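Long-range contacts in neuraminidase (Influenza A virus, PDB 4GDI), which is a tetrameric, neuraminidase-like viral surface protein, resembling enzymes that cleave terminal sialic acid from glycoconjugates but with a diverged putative active site: residues 41-46 against 147-152; 56-61 against 75-80; 98-103 against 117-122; 110-115 against 125-130. All blocks are in the same frame, centred on the assembly; numbering follows the deposited sequence.

Contact 1 (41-46 against 147-152); sequences SRRAYV and LPNSEC
Tyr45 lays its ring against the backbone of Asn149, Ser150 and Glu151, and this is where the packing is tight. Ser150 CA sits over one face, 3.6 Å from Tyr45 CG, while Tyr45 CD1 comes within 3.4 Å of the carbonyl carbon of Asn149. The ring reaches this position because CG lies between the backbone N and the carbonyl carbon (chi1 58°); its hydroxyl then hydrogen-bonds to the OG of Ser102. Beyond the ring the contact is looser. The aliphatic part of Arg43, partly exposed, passes obliquely beside the Asn149 amide, CD to ND2 3.7 Å, and its guanidinium goes on to Arg100 O and Glu77. Two waters bridge the segments: one donates to Arg43 O and, at 2.7 Å, to Asn149 OD1, which also accepts from Ser102 N; the other joins the backbones, donating to Val46 O at 2.7 Å and accepting from Glu151 N. Residues 41-46 turn the corner between two strands, and the loop 147-152 leads from one blade of the beta-propeller to the next. The two segments thus meet through an aromatic ring packed on backbone and through water, while their direct polar bonds go to neighbours such as Ser102 and Arg100.

Contact 2 (56-61 against 75-80); sequences FFIAYG and WEESLY
Phe57 O receives Tyr80 N at 2.8 Å with an N-H...O angle of 165°, and the CA-H of Leu79 also points at this oxygen. In return Phe57 N donates to Tyr80 O, and two residues further on Ala59 N donates to Ser78 O. On the face carrying Phe57, Ala59 and Tyr80 the two aromatic rings are nearly parallel, 17° apart, but slid so far that they barely overlap. What covers the Phe57 ring from this side is Tyr80 CB, a CH-pi contact 3.8 Å from the ring centroid. The Tyr80 ring extends instead to Ala59, whose CB lies 3.4 Å from Tyr80 CE1. Strand 53-64 thereby pairs antiparallel with strand 78-83 inside one sheet of the propeller, and Phe28 of a neighbouring subunit packs on Tyr80. On the other face Ile58 and Leu79 cross at about a right angle, with Ile58 CD1 4.2 Å from Leu79 CB. Leu79 CD1 approaches Phe57 O to 3.5 Å. Just before the second strand begins, Ile58 CG2 rests 3.9 Å from Glu77 OE1, an oxygen that forms a salt bridge with Arg43.

Contact 3 (98-103 against 117-122); sequences PGRSSS and NGRDRN
Asn117 turns its amide toward the backbone of Pro98 and Gly99. Its ND2 donates to Pro98 O at 2.9 Å along an almost straight N-H...O path of 175°. The acceptor lies in the Asn117 amide plane, yet the donor stands above the carbonyl plane of Pro98, 61° out of it, and the two flat groups are steeply turned against each other. The other branch of Asn117, OD1, rests 3.4 Å from Gly99 CA and 3.8 Å from Pro98 CB. Nearer the surface Arg100 and Arg119 cross at about a right angle, their guanidinium planes 65° apart. Arg100 NH1 lies over one face of the Arg119 group, 3.7 Å from its NH1. Two like charges this close would be expected to repel; Arg119 is poorly ordered, and the partners that could offset the charge, Glu77 for Arg100 and the C-terminal carboxylate of Ser373 of a neighbouring subunit for Arg119, form long, weak ion pairs. Between these two groups Arg100 CD passes 3.9 Å from Gly118 O. The contact lies where the chain leaves strand 94-98 for strand 101-106, beside the turn joining strands 111-117 and 124-129, with Met126 against Pro98 and Trp371 of the neighbouring subunit against Asn117.

Contact 4 (110-115 against 125-130); sequences KWTVLV and IMIKYG
Val113 and Lys128 form a hydrogen-bonded antiparallel pair, each N donating to the other's O at 2.9 Å. Val115 and Met126 repeat the pattern with slightly longer bonds, and Gly130 N closes the series on Trp111 O at 3.0 Å. Aromatic contacts gather at the Lys110 end. Lys110 CB lies over one face of the Tyr129 ring in a CH-pi contact, 3.7 Å from its centroid and 22° off the normal, while Thr112 OG1 meets the same ring at its edge, 3.3 Å from Tyr129 CD1. The Tyr129 hydroxyl is held by Asp107, which also accepts from Lys110 N. Apolar packing takes the two faces of the hairpin separately. On the face of Thr112, Leu114 and Ile127, the last two lie side by side, Leu114 CD2 3.9 Å from Ile127 CG1; on the other, Val115 CG2 meets Met126 CG at 3.7 Å. These strands, 111-117 and 124-129, are the middle pair of a four-stranded propeller blade, flanked by 101-106 and 132-138. Leu79 and Leu97 of the adjoining sheet cover Val113 and Val115, Leu147 packs on Leu114 and Ile125, and Pro23 of a neighbouring subunit touches Met126.

Overall arrangement
From the N terminus, residues 41-46 open contact 1, which closes last, at 147-152, and encloses the other three. Contact 2 closes first, when 75-80 returns to 56-61 within the sheet that also holds strands 39-42 and 44-48. Contacts 3 and 4 follow and cross: 98-103 and 110-115 are laid down before 117-122 and 125-130 answer them. Contact 4 lies in the next blade, contact 3 at the passage into it from strand 94-98. Leu79 on Val113 and Phe56 on Trp111 join the two blades, while Glu77 O with Gly99 N links contacts 2 and 3. Ser103 O bonds to Leu114 N between contacts 3 and 4, and contact 1 meets that blade through Leu147 and Ser150 O. Contacts 2, 3 and 4 also touch a neighbouring subunit.

Contact 1 (41-46 against 147-152)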
loop_
_atom_site.group_PDB
_atom_site.type_symbol
_atom_site.label_atom_id
_atom_site.label_comp_id
_atom_site.label_asym_id
_atom_site.label_seq_id
_atom_site.Cartn_x
_atom_site.Cartn_y
_atom_site.Cartn_z
ATOM N N SER A 41 13.113 8.054 -14.416
ATOM C CA SER A 41 13.061 6.891 -15.294
ATOM C C SER A 41 13.504 7.158 -16.723
ATOM O O SER A 41 13.341 8.250 -17.261
ATOM C CB SER A 41 11.640 6.327 -15.302
ATOM O OG SER A 41 10.683 7.319 -15.638
ATOM N N ARG A 42 14.047 6.123 -17.342
ATOM C CA ARG A 42 14.341 6.168 -18.753
ATOM C C ARG A 42 14.086 4.794 -19.329
ATOM O O ARG A 42 13.994 3.821 -18.589
ATOM C CB ARG A 42 15.783 6.625 -19.011
ATOM C CG ARG A 42 16.882 5.773 -18.387
ATOM C CD ARG A 42 18.251 6.412 -18.682
ATOM N NE ARG A 42 19.342 5.804 -17.925
ATOM C CZ ARG A 42 20.494 6.412 -17.647
ATOM N NH1 ARG A 42 20.720 7.658 -18.056
ATOM N NH2 ARG A 42 21.424 5.776 -16.948
ATOM N N ARG A 43 13.943 4.741 -20.651
ATOM C CA ARG A 43 13.708 3.515 -21.380
ATOM C C ARG A 43 12.434 2.850 -20.861
ATOM O O ARG A 43 12.325 1.629 -20.804
ATOM C CB ARG A 43 14.935 2.598 -21.308
ATOM C CG ARG A 43 16.190 3.318 -21.825
ATOM C CD ARG A 43 17.288 2.403 -22.344
ATOM N NE ARG A 43 18.189 1.960 -21.283
ATOM C CZ ARG A 43 19.150 2.705 -20.736
ATOM N NH1 ARG A 43 19.348 3.959 -21.134
ATOM N NH2 ARG A 43 19.916 2.192 -19.777
ATOM N N ALA A 44 11.453 3.683 -20.540
ATOM C CA ALA A 44 10.202 3.203 -19.983
ATOM C C ALA A 44 9.260 2.692 -21.069
ATOM O O ALA A 44 9.367 3.056 -22.248
ATOM C CB ALA A 44 9.515 4.288 -19.155
ATOM N N TYR A 45 8.345 1.822 -20.651
ATOM C CA TYR A 45 7.302 1.306 -21.528
ATOM C C TYR A 45 6.189 0.736 -20.658
ATOM O O TYR A 45 6.331 0.642 -19.442
ATOM C CB TYR A 45 7.855 0.239 -22.489
ATOM C CG TYR A 45 8.505 -0.952 -21.793
ATOM C CD1 TYR A 45 9.830 -0.903 -21.399
ATOM C CD2 TYR A 45 7.782 -2.110 -21.532
ATOM C CE1 TYR A 45 10.437 -1.973 -20.766
ATOM C CE2 TYR A 45 8.379 -3.202 -20.901
ATOM C CZ TYR A 45 9.708 -3.123 -20.523
ATOM O OH TYR A 45 10.309 -4.170 -19.894
ATOM N N VAL A 46 5.091 0.340 -21.283
ATOM C CA VAL A 46 3.939 -0.118 -20.535
ATOM C C VAL A 46 3.638 -1.576 -20.858
ATOM O O VAL A 46 3.788 -2.004 -21.999
ATOM C CB VAL A 46 2.685 0.737 -20.854
ATOM C CG1 VAL A 46 1.457 0.140 -20.156
ATOM C CG2 VAL A 46 2.890 2.200 -20.439
ATOM N N LEU A 147 17.898 -5.436 -25.538
ATOM C CA LEU A 147 16.455 -5.646 -25.488
ATOM C C LEU A 147 15.706 -4.377 -25.915
ATOM O O LEU A 147 16.214 -3.271 -25.748
ATOM C CB LEU A 147 16.061 -6.092 -24.085
ATOM C CG LEU A 147 16.546 -7.520 -23.804
ATOM C CD1 LEU A 147 16.639 -7.871 -22.302
ATOM C CD2 LEU A 147 15.614 -8.494 -24.505
ATOM N N PRO A 148 14.489 -4.530 -26.462
ATOM C CA PRO A 148 13.889 -3.374 -27.148
ATOM C C PRO A 148 13.208 -2.305 -26.283
ATOM O O PRO A 148 12.765 -1.293 -26.832
ATOM C CB PRO A 148 12.856 -4.020 -28.064
ATOM C CG PRO A 148 12.471 -5.285 -27.365
ATOM C CD PRO A 148 13.700 -5.762 -26.651
ATOM N N ASN A 149 13.131 -2.504 -24.973
ATOM C CA ASN A 149 12.475 -1.544 -24.093
ATOM C C ASN A 149 11.033 -1.301 -24.518
ATOM O O ASN A 149 10.560 -0.176 -24.617
ATOM C CB ASN A 149 13.282 -0.244 -24.018
ATOM C CG ASN A 149 14.728 -0.499 -23.672
ATOM O OD1 ASN A 149 15.034 -1.154 -22.666
ATOM N ND2 ASN A 149 15.625 -0.045 -24.528
ATOM N N SER A 150 10.348 -2.403 -24.774
ATOM C CA SER A 150 8.926 -2.392 -25.056
ATOM C C SER A 150 8.441 -3.790 -24.704
ATOM O O SER A 150 9.251 -4.707 -24.595
ATOM C CB SER A 150 8.686 -2.117 -26.534
ATOM O OG SER A 150 7.341 -1.764 -26.794
ATOM N N GLU A 151 7.142 -3.970 -24.535
ATOM C CA GLU A 151 6.663 -5.256 -24.049
ATOM C C GLU A 151 6.944 -6.361 -25.034
ATOM O O GLU A 151 6.877 -6.162 -26.251
ATOM C CB GLU A 151 5.167 -5.234 -23.699
ATOM C CG GLU A 151 4.193 -5.200 -24.860
ATOM C CD GLU A 151 2.731 -5.368 -24.386
ATOM O OE1 GLU A 151 2.530 -5.648 -23.183
ATOM O OE2 GLU A 151 1.791 -5.220 -25.196
ATOM N N CYS A 152 7.246 -7.540 -24.499
ATOM C CA CYS A 152 7.340 -8.719 -25.341
ATOM C C CYS A 152 5.916 -9.220 -25.632
ATOM O O CYS A 152 4.945 -8.722 -25.072
ATOM C CB CYS A 152 8.270 -9.800 -24.740
ATOM S SG CYS A 152 8.238 -10.036 -22.965
HETATM O O HOH W 1 13.844 -1.076 -20.277
HETATM O O HOH W 2 5.106 -1.740 -24.319
#

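Contact 2 (56-61 against 75-80)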
loop_
_atom_site.group_PDB
_atom_site.type_symbol
_atom_site.label_atom_id
_atom_site.label_comp_id
_atom_site.label_asym_id
_atom_site.label_seq_id
_atom_site.Cartn_x
_atom_site.Cartn_y
_atom_site.Cartn_z
ATOM N N PHE A 56 7.129 -0.069 -16.796
ATOM C CA PHE A 56 8.429 -0.677 -16.583
ATOM C C PHE A 56 9.483 0.330 -17.045
ATOM O O PHE A 56 9.304 0.980 -18.071
ATOM C CB PHE A 56 8.559 -1.969 -17.393
ATOM C CG PHE A 56 7.703 -3.092 -16.885
ATOM C CD1 PHE A 56 6.363 -3.140 -17.190
ATOM C CD2 PHE A 56 8.249 -4.107 -16.120
ATOM C CE1 PHE A 56 5.581 -4.163 -16.730
ATOM C CE2 PHE A 56 7.465 -5.136 -15.662
ATOM C CZ PHE A 56 6.142 -5.162 -15.958
ATOM N N PHE A 57 10.583 0.438 -16.312
ATOM C CA PHE A 57 11.587 1.447 -16.617
ATOM C C PHE A 57 12.930 1.200 -15.941
ATOM O O PHE A 57 13.013 0.491 -14.936
ATOM C CB PHE A 57 11.075 2.835 -16.221
ATOM C CG PHE A 57 10.847 3.009 -14.743
ATOM C CD1 PHE A 57 9.644 2.657 -14.167
ATOM C CD2 PHE A 57 11.832 3.557 -13.938
ATOM C CE1 PHE A 57 9.434 2.822 -12.803
ATOM C CE2 PHE A 57 11.625 3.730 -12.575
ATOM C CZ PHE A 57 10.428 3.364 -12.010
ATOM N N ILE A 58 13.986 1.784 -16.507
ATOM C CA ILE A 58 15.290 1.744 -15.875
ATOM C C ILE A 58 15.397 3.002 -15.019
ATOM O O ILE A 58 15.174 4.113 -15.515
ATOM C CB ILE A 58 16.435 1.715 -16.908
ATOM C CG1 ILE A 58 16.207 0.620 -17.957
ATOM C CG2 ILE A 58 17.772 1.505 -16.216
ATOM C CD1 ILE A 58 16.065 -0.782 -17.375
ATOM N N ALA A 59 15.726 2.841 -13.740
ATOM C CA ALA A 59 15.893 3.998 -12.855
ATOM C C ALA A 59 17.283 4.584 -13.036
ATOM O O ALA A 59 18.254 3.842 -13.182
ATOM C CB ALA A 59 15.697 3.600 -11.405
ATOM N N TYR A 60 17.388 5.907 -13.026
ATOM C CA TYR A 60 18.702 6.530 -13.088
ATOM C C TYR A 60 18.934 7.569 -12.005
ATOM O O TYR A 60 20.043 8.102 -11.884
ATOM C CB TYR A 60 18.967 7.141 -14.458
ATOM C CG TYR A 60 18.175 8.372 -14.768
ATOM C CD1 TYR A 60 18.631 9.633 -14.384
ATOM C CD2 TYR A 60 16.984 8.289 -15.472
ATOM C CE1 TYR A 60 17.913 10.770 -14.681
ATOM C CE2 TYR A 60 16.255 9.425 -15.772
ATOM C CZ TYR A 60 16.724 10.660 -15.381
ATOM O OH TYR A 60 15.988 11.784 -15.687
ATOM N N GLY A 61 17.916 7.845 -11.204
ATOM C CA GLY A 61 18.109 8.748 -10.086
ATOM C C GLY A 61 16.892 8.938 -9.217
ATOM O O GLY A 61 15.779 8.509 -9.551
ATOM N N TRP A 75 24.542 4.677 -12.603
ATOM C CA TRP A 75 25.407 3.724 -13.294
ATOM C C TRP A 75 25.240 2.294 -12.798
ATOM O O TRP A 75 25.721 1.356 -13.434
ATOM C CB TRP A 75 26.870 4.168 -13.247
ATOM C CG TRP A 75 27.468 4.184 -11.895
ATOM C CD1 TRP A 75 28.021 3.127 -11.232
ATOM C CD2 TRP A 75 27.603 5.317 -11.032
ATOM N NE1 TRP A 75 28.487 3.530 -10.002
ATOM C CE2 TRP A 75 28.244 4.871 -9.856
ATOM C CE3 TRP A 75 27.242 6.666 -11.136
ATOM C CZ2 TRP A 75 28.527 5.724 -8.794
ATOM C CZ3 TRP A 75 27.527 7.512 -10.079
ATOM C CH2 TRP A 75 28.164 7.038 -8.924
ATOM N N GLU A 76 24.539 2.128 -11.681
ATOM C CA GLU A 76 24.067 0.807 -11.271
ATOM C C GLU A 76 22.609 0.659 -11.695
ATOM O O GLU A 76 21.687 0.999 -10.945
ATOM C CB GLU A 76 24.194 0.627 -9.766
ATOM C CG GLU A 76 25.625 0.659 -9.282
ATOM C CD GLU A 76 25.760 0.141 -7.867
ATOM O OE1 GLU A 76 25.081 -0.853 -7.532
ATOM O OE2 GLU A 76 26.542 0.731 -7.095
ATOM N N GLU A 77 22.417 0.153 -12.906
ATOM C CA GLU A 77 21.127 0.230 -13.568
ATOM C C GLU A 77 20.235 -0.937 -13.209
ATOM O O GLU A 77 20.616 -2.103 -13.379
ATOM C CB GLU A 77 21.319 0.292 -15.084
ATOM C CG GLU A 77 22.215 1.432 -15.510
ATOM C CD GLU A 77 22.198 1.672 -17.006
ATOM O OE1 GLU A 77 21.312 2.417 -17.473
ATOM O OE2 GLU A 77 23.081 1.134 -17.707
ATOM N N SER A 78 19.031 -0.607 -12.756
ATOM C CA SER A 78 18.026 -1.621 -12.437
ATOM C C SER A 78 16.664 -1.283 -13.033
ATOM O O SER A 78 16.270 -0.113 -13.141
ATOM C CB SER A 78 17.906 -1.789 -10.919
ATOM O OG SER A 78 19.076 -2.392 -10.377
ATOM N N LEU A 79 15.963 -2.339 -13.425
ATOM C CA LEU A 79 14.603 -2.267 -13.916
ATOM C C LEU A 79 13.607 -2.234 -12.749
ATOM O O LEU A 79 13.703 -3.042 -11.818
ATOM C CB LEU A 79 14.336 -3.516 -14.767
ATOM C CG LEU A 79 12.900 -3.747 -15.210
ATOM C CD1 LEU A 79 12.492 -2.720 -16.280
ATOM C CD2 LEU A 79 12.752 -5.188 -15.712
ATOM N N TYR A 80 12.636 -1.330 -12.836
ATOM C CA TYR A 80 11.588 -1.160 -11.833
ATOM C C TYR A 80 10.245 -1.220 -12.533
ATOM O O TYR A 80 10.168 -1.059 -13.750
ATOM C CB TYR A 80 11.661 0.228 -11.162
ATOM C CG TYR A 80 12.793 0.451 -10.192
ATOM C CD1 TYR A 80 14.112 0.483 -10.626
ATOM C CD2 TYR A 80 12.537 0.674 -8.840
ATOM C CE1 TYR A 80 15.150 0.707 -9.731
ATOM C CE2 TYR A 80 13.567 0.898 -7.937
ATOM C CZ TYR A 80 14.870 0.907 -8.387
ATOM O OH TYR A 80 15.892 1.142 -7.496
HETATM O O HOH W 3 19.108 2.195 -11.435
HETATM O O HOH W 4 20.474 3.911 -15.151
#

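Contact 3 (98-103 against 117-122)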
loop_
_atom_site.group_PDB
_atom_site.type_symbol
_atom_site.label_atom_id
_atom_site.label_comp_id
_atom_site.label_asym_id
_atom_site.label_seq_id
_atom_site.Cartn_x
_atom_site.Cartn_y
_atom_site.Cartn_z
ATOM N N PRO A 98 18.430 -6.177 -11.945
ATOM C CA PRO A 98 19.407 -5.273 -12.559
ATOM C C PRO A 98 19.308 -5.374 -14.078
ATOM O O PRO A 98 19.058 -6.468 -14.592
ATOM C CB PRO A 98 20.758 -5.823 -12.084
ATOM C CG PRO A 98 20.494 -7.232 -11.720
ATOM C CD PRO A 98 19.074 -7.315 -11.261
ATOM N N GLY A 99 19.480 -4.262 -14.779
ATOM C CA GLY A 99 19.408 -4.270 -16.233
ATOM C C GLY A 99 19.603 -2.906 -16.866
ATOM O O GLY A 99 19.227 -1.889 -16.275
ATOM N N ARG A 100 20.197 -2.903 -18.064
ATOM C CA ARG A 100 20.425 -1.680 -18.843
ATOM C C ARG A 100 19.357 -1.527 -19.931
ATOM O O ARG A 100 19.031 -0.414 -20.353
ATOM C CB ARG A 100 21.800 -1.718 -19.515
ATOM C CG ARG A 100 22.950 -2.061 -18.575
ATOM C CD ARG A 100 24.266 -2.169 -19.343
ATOM N NE ARG A 100 24.826 -0.861 -19.654
ATOM C CZ ARG A 100 25.710 -0.221 -18.892
ATOM N NH1 ARG A 100 26.155 -0.765 -17.764
ATOM N NH2 ARG A 100 26.158 0.970 -19.266
ATOM N N SER A 101 18.850 -2.660 -20.410
ATOM C CA SER A 101 17.687 -2.669 -21.272
ATOM C C SER A 101 16.801 -3.842 -20.872
ATOM O O SER A 101 17.236 -4.759 -20.167
ATOM C CB SER A 101 18.080 -2.754 -22.745
ATOM O OG SER A 101 18.733 -3.979 -23.079
ATOM N N SER A 102 15.557 -3.817 -21.316
ATOM C CA SER A 102 14.613 -4.834 -20.857
ATOM C C SER A 102 13.423 -5.066 -21.769
ATOM O O SER A 102 13.175 -4.328 -22.716
ATOM C CB SER A 102 14.098 -4.464 -19.465
ATOM O OG SER A 102 13.058 -3.512 -19.554
ATOM N N SER A 103 12.693 -6.125 -21.457
ATOM C CA SER A 103 11.393 -6.359 -22.044
ATOM C C SER A 103 10.610 -7.188 -21.044
ATOM O O SER A 103 11.190 -7.970 -20.295
ATOM C CB SER A 103 11.524 -7.115 -23.361
ATOM O OG SER A 103 10.257 -7.256 -23.985
ATOM N N ASN A 117 22.611 -7.131 -19.165
ATOM C CA ASN A 117 23.649 -6.544 -18.314
ATOM C C ASN A 117 25.040 -6.803 -18.894
ATOM O O ASN A 117 25.225 -7.696 -19.724
ATOM C CB ASN A 117 23.600 -7.124 -16.898
ATOM C CG ASN A 117 22.421 -6.608 -16.089
ATOM O OD1 ASN A 117 22.464 -5.518 -15.514
ATOM N ND2 ASN A 117 21.367 -7.401 -16.037
ATOM N N GLY A 118 26.016 -6.023 -18.437
ATOM C CA GLY A 118 27.394 -6.193 -18.862
ATOM C C GLY A 118 27.685 -5.376 -20.104
ATOM O O GLY A 118 26.780 -4.850 -20.746
ATOM N N ARG A 119 28.961 -5.259 -20.442
ATOM C CA ARG A 119 29.365 -4.386 -21.529
ATOM C C ARG A 119 29.993 -5.201 -22.647
ATOM O O ARG A 119 30.728 -6.161 -22.397
ATOM C CB ARG A 119 30.343 -3.318 -21.021
ATOM C CG ARG A 119 29.830 -2.525 -19.813
ATOM C CD ARG A 119 30.942 -1.677 -19.190
ATOM N NE ARG A 119 30.840 -1.583 -17.729
ATOM C CZ ARG A 119 30.252 -0.589 -17.063
ATOM N NH1 ARG A 119 29.691 0.429 -17.708
ATOM N NH2 ARG A 119 30.223 -0.611 -15.736
ATOM N N ASP A 120 29.680 -4.819 -23.882
ATOM C CA ASP A 120 30.320 -5.397 -25.051
ATOM C C ASP A 120 30.315 -6.916 -24.978
ATOM O O ASP A 120 29.259 -7.538 -24.925
ATOM C CB ASP A 120 31.757 -4.868 -25.160
ATOM C CG ASP A 120 31.871 -3.399 -24.789
ATOM O OD1 ASP A 120 31.043 -2.592 -25.268
ATOM O OD2 ASP A 120 32.783 -3.054 -24.000
ATOM N N ARG A 121 31.501 -7.511 -24.962
ATOM C CA ARG A 121 31.658 -8.952 -25.028
ATOM C C ARG A 121 31.143 -9.636 -23.771
ATOM O O ARG A 121 30.890 -10.843 -23.779
ATOM C CB ARG A 121 33.145 -9.274 -25.215
ATOM C CG ARG A 121 33.451 -10.531 -26.004
ATOM C CD ARG A 121 34.733 -10.348 -26.814
ATOM N NE ARG A 121 34.495 -9.585 -28.040
ATOM C CZ ARG A 121 34.182 -10.124 -29.217
ATOM N NH1 ARG A 121 34.070 -11.443 -29.351
ATOM N NH2 ARG A 121 33.980 -9.342 -30.272
ATOM N N ASN A 122 31.002 -8.873 -22.690
ATOM C CA ASN A 122 30.544 -9.435 -21.421
ATOM C C ASN A 122 29.020 -9.417 -21.280
ATOM O O ASN A 122 28.466 -9.973 -20.330
ATOM C CB ASN A 122 31.164 -8.676 -20.243
ATOM C CG ASN A 122 32.649 -8.982 -20.055
ATOM O OD1 ASN A 122 33.196 -9.899 -20.669
ATOM N ND2 ASN A 122 33.299 -8.215 -19.187
#

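Contact 4 (110-115 against 125-130)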
loop_
_atom_site.group_PDB
_atom_site.type_symbol
_atom_site.label_atom_id
_atom_site.label_comp_id
_atom_site.label_asym_id
_atom_site.label_seq_id
_atom_site.Cartn_x
_atom_site.Cartn_y
_atom_site.Cartn_z
ATOM N N LYS A 110 1.947 -15.786 -15.522
ATOM C CA LYS A 110 3.086 -15.155 -14.885
ATOM C C LYS A 110 3.757 -14.098 -15.779
ATOM O O LYS A 110 3.571 -14.090 -16.986
ATOM C CB LYS A 110 4.111 -16.215 -14.504
ATOM C CG LYS A 110 3.601 -17.258 -13.528
ATOM C CD LYS A 110 3.433 -16.692 -12.134
ATOM C CE LYS A 110 3.112 -17.790 -11.125
ATOM N NZ LYS A 110 3.075 -17.270 -9.728
ATOM N N TRP A 111 4.533 -13.210 -15.161
ATOM C CA TRP A 111 5.380 -12.286 -15.896
ATOM C C TRP A 111 6.652 -12.961 -16.365
ATOM O O TRP A 111 7.342 -13.606 -15.576
ATOM C CB TRP A 111 5.788 -11.105 -15.017
ATOM C CG TRP A 111 4.698 -10.120 -14.801
ATOM C CD1 TRP A 111 3.895 -10.022 -13.708
ATOM C CD2 TRP A 111 4.285 -9.082 -15.701
ATOM N NE1 TRP A 111 3.004 -8.992 -13.869
ATOM C CE2 TRP A 111 3.225 -8.392 -15.078
ATOM C CE3 TRP A 111 4.712 -8.667 -16.971
ATOM C CZ2 TRP A 111 2.575 -7.309 -15.681
ATOM C CZ3 TRP A 111 4.065 -7.599 -17.576
ATOM C CH2 TRP A 111 2.998 -6.934 -16.931
ATOM N N THR A 112 6.941 -12.818 -17.654
ATOM C CA THR A 112 8.273 -13.057 -18.189
ATOM C C THR A 112 8.982 -11.701 -18.292
ATOM O O THR A 112 8.444 -10.750 -18.867
ATOM C CB THR A 112 8.223 -13.684 -19.587
ATOM O OG1 THR A 112 7.497 -14.920 -19.542
ATOM C CG2 THR A 112 9.615 -13.939 -20.108
ATOM N N VAL A 113 10.176 -11.623 -17.725
ATOM C CA VAL A 113 10.969 -10.402 -17.734
ATOM C C VAL A 113 12.350 -10.737 -18.265
ATOM O O VAL A 113 12.952 -11.705 -17.827
ATOM C CB VAL A 113 11.126 -9.821 -16.305
ATOM C CG1 VAL A 113 12.065 -8.616 -16.316
ATOM C CG2 VAL A 113 9.763 -9.460 -15.705
ATOM N N LEU A 114 12.834 -9.948 -19.215
ATOM C CA LEU A 114 14.195 -10.078 -19.710
ATOM C C LEU A 114 14.980 -8.797 -19.442
ATOM O O LEU A 114 14.466 -7.679 -19.612
ATOM C CB LEU A 114 14.201 -10.358 -21.217
ATOM C CG LEU A 114 13.495 -11.617 -21.751
ATOM C CD1 LEU A 114 12.023 -11.338 -22.082
ATOM C CD2 LEU A 114 14.238 -12.112 -22.977
ATOM N N VAL A 115 16.225 -8.957 -19.022
ATOM C CA VAL A 115 17.125 -7.814 -18.847
ATOM C C VAL A 115 18.487 -8.112 -19.447
ATOM O O VAL A 115 18.932 -9.271 -19.478
ATOM C CB VAL A 115 17.343 -7.446 -17.364
ATOM C CG1 VAL A 115 16.088 -6.822 -16.753
ATOM C CG2 VAL A 115 17.781 -8.661 -16.579
ATOM N N ILE A 125 22.001 -11.833 -21.281
ATOM C CA ILE A 125 20.605 -11.656 -20.955
ATOM C C ILE A 125 20.190 -12.728 -19.958
ATOM O O ILE A 125 20.649 -13.879 -20.046
ATOM C CB ILE A 125 19.734 -11.683 -22.246
ATOM C CG1 ILE A 125 19.831 -10.322 -22.940
ATOM C CG2 ILE A 125 18.273 -12.022 -21.921
ATOM C CD1 ILE A 125 19.249 -10.284 -24.363
ATOM N N MET A 126 19.372 -12.343 -18.978
ATOM C CA MET A 126 18.710 -13.330 -18.139
ATOM C C MET A 126 17.200 -13.133 -18.181
ATOM O O MET A 126 16.690 -12.020 -18.394
ATOM C CB MET A 126 19.241 -13.334 -16.696
ATOM C CG MET A 126 19.177 -12.031 -15.962
ATOM S SD MET A 126 19.890 -12.117 -14.280
ATOM C CE MET A 126 20.168 -10.366 -14.054
ATOM N N ILE A 127 16.498 -14.245 -18.006
ATOM C CA ILE A 127 15.056 -14.288 -18.116
ATOM C C ILE A 127 14.515 -14.798 -16.803
ATOM O O ILE A 127 15.025 -15.773 -16.238
ATOM C CB ILE A 127 14.621 -15.229 -19.252
ATOM C CG1 ILE A 127 15.382 -14.864 -20.529
ATOM C CG2 ILE A 127 13.110 -15.170 -19.449
ATOM C CD1 ILE A 127 15.065 -15.747 -21.712
ATOM N N LYS A 128 13.487 -14.118 -16.316
ATOM C CA LYS A 128 12.786 -14.517 -15.104
ATOM C C LYS A 128 11.335 -14.832 -15.455
ATOM O O LYS A 128 10.687 -14.079 -16.196
ATOM C CB LYS A 128 12.864 -13.372 -14.094
ATOM C CG LYS A 128 12.589 -13.739 -12.653
ATOM C CD LYS A 128 12.927 -12.548 -11.764
ATOM C CE LYS A 128 12.347 -12.679 -10.358
ATOM N NZ LYS A 128 12.349 -11.374 -9.628
ATOM N N TYR A 129 10.831 -15.955 -14.956
ATOM C CA TYR A 129 9.419 -16.281 -15.106
ATOM C C TYR A 129 8.862 -16.390 -13.690
ATOM O O TYR A 129 9.314 -17.213 -12.908
ATOM C CB TYR A 129 9.241 -17.591 -15.878
ATOM C CG TYR A 129 7.815 -17.890 -16.234
ATOM C CD1 TYR A 129 7.157 -17.149 -17.199
ATOM C CD2 TYR A 129 7.119 -18.916 -15.607
ATOM C CE1 TYR A 129 5.852 -17.416 -17.532
ATOM C CE2 TYR A 129 5.811 -19.193 -15.937
ATOM C CZ TYR A 129 5.182 -18.441 -16.894
ATOM O OH TYR A 129 3.875 -18.699 -17.221
ATOM N N GLY A 130 7.899 -15.547 -13.349
ATOM C CA GLY A 130 7.521 -15.386 -11.953
ATOM C C GLY A 130 8.714 -14.990 -11.090
ATOM O O GLY A 130 9.439 -14.041 -11.412
HETATM O O HOH W 5 9.180 -12.457 -13.614
#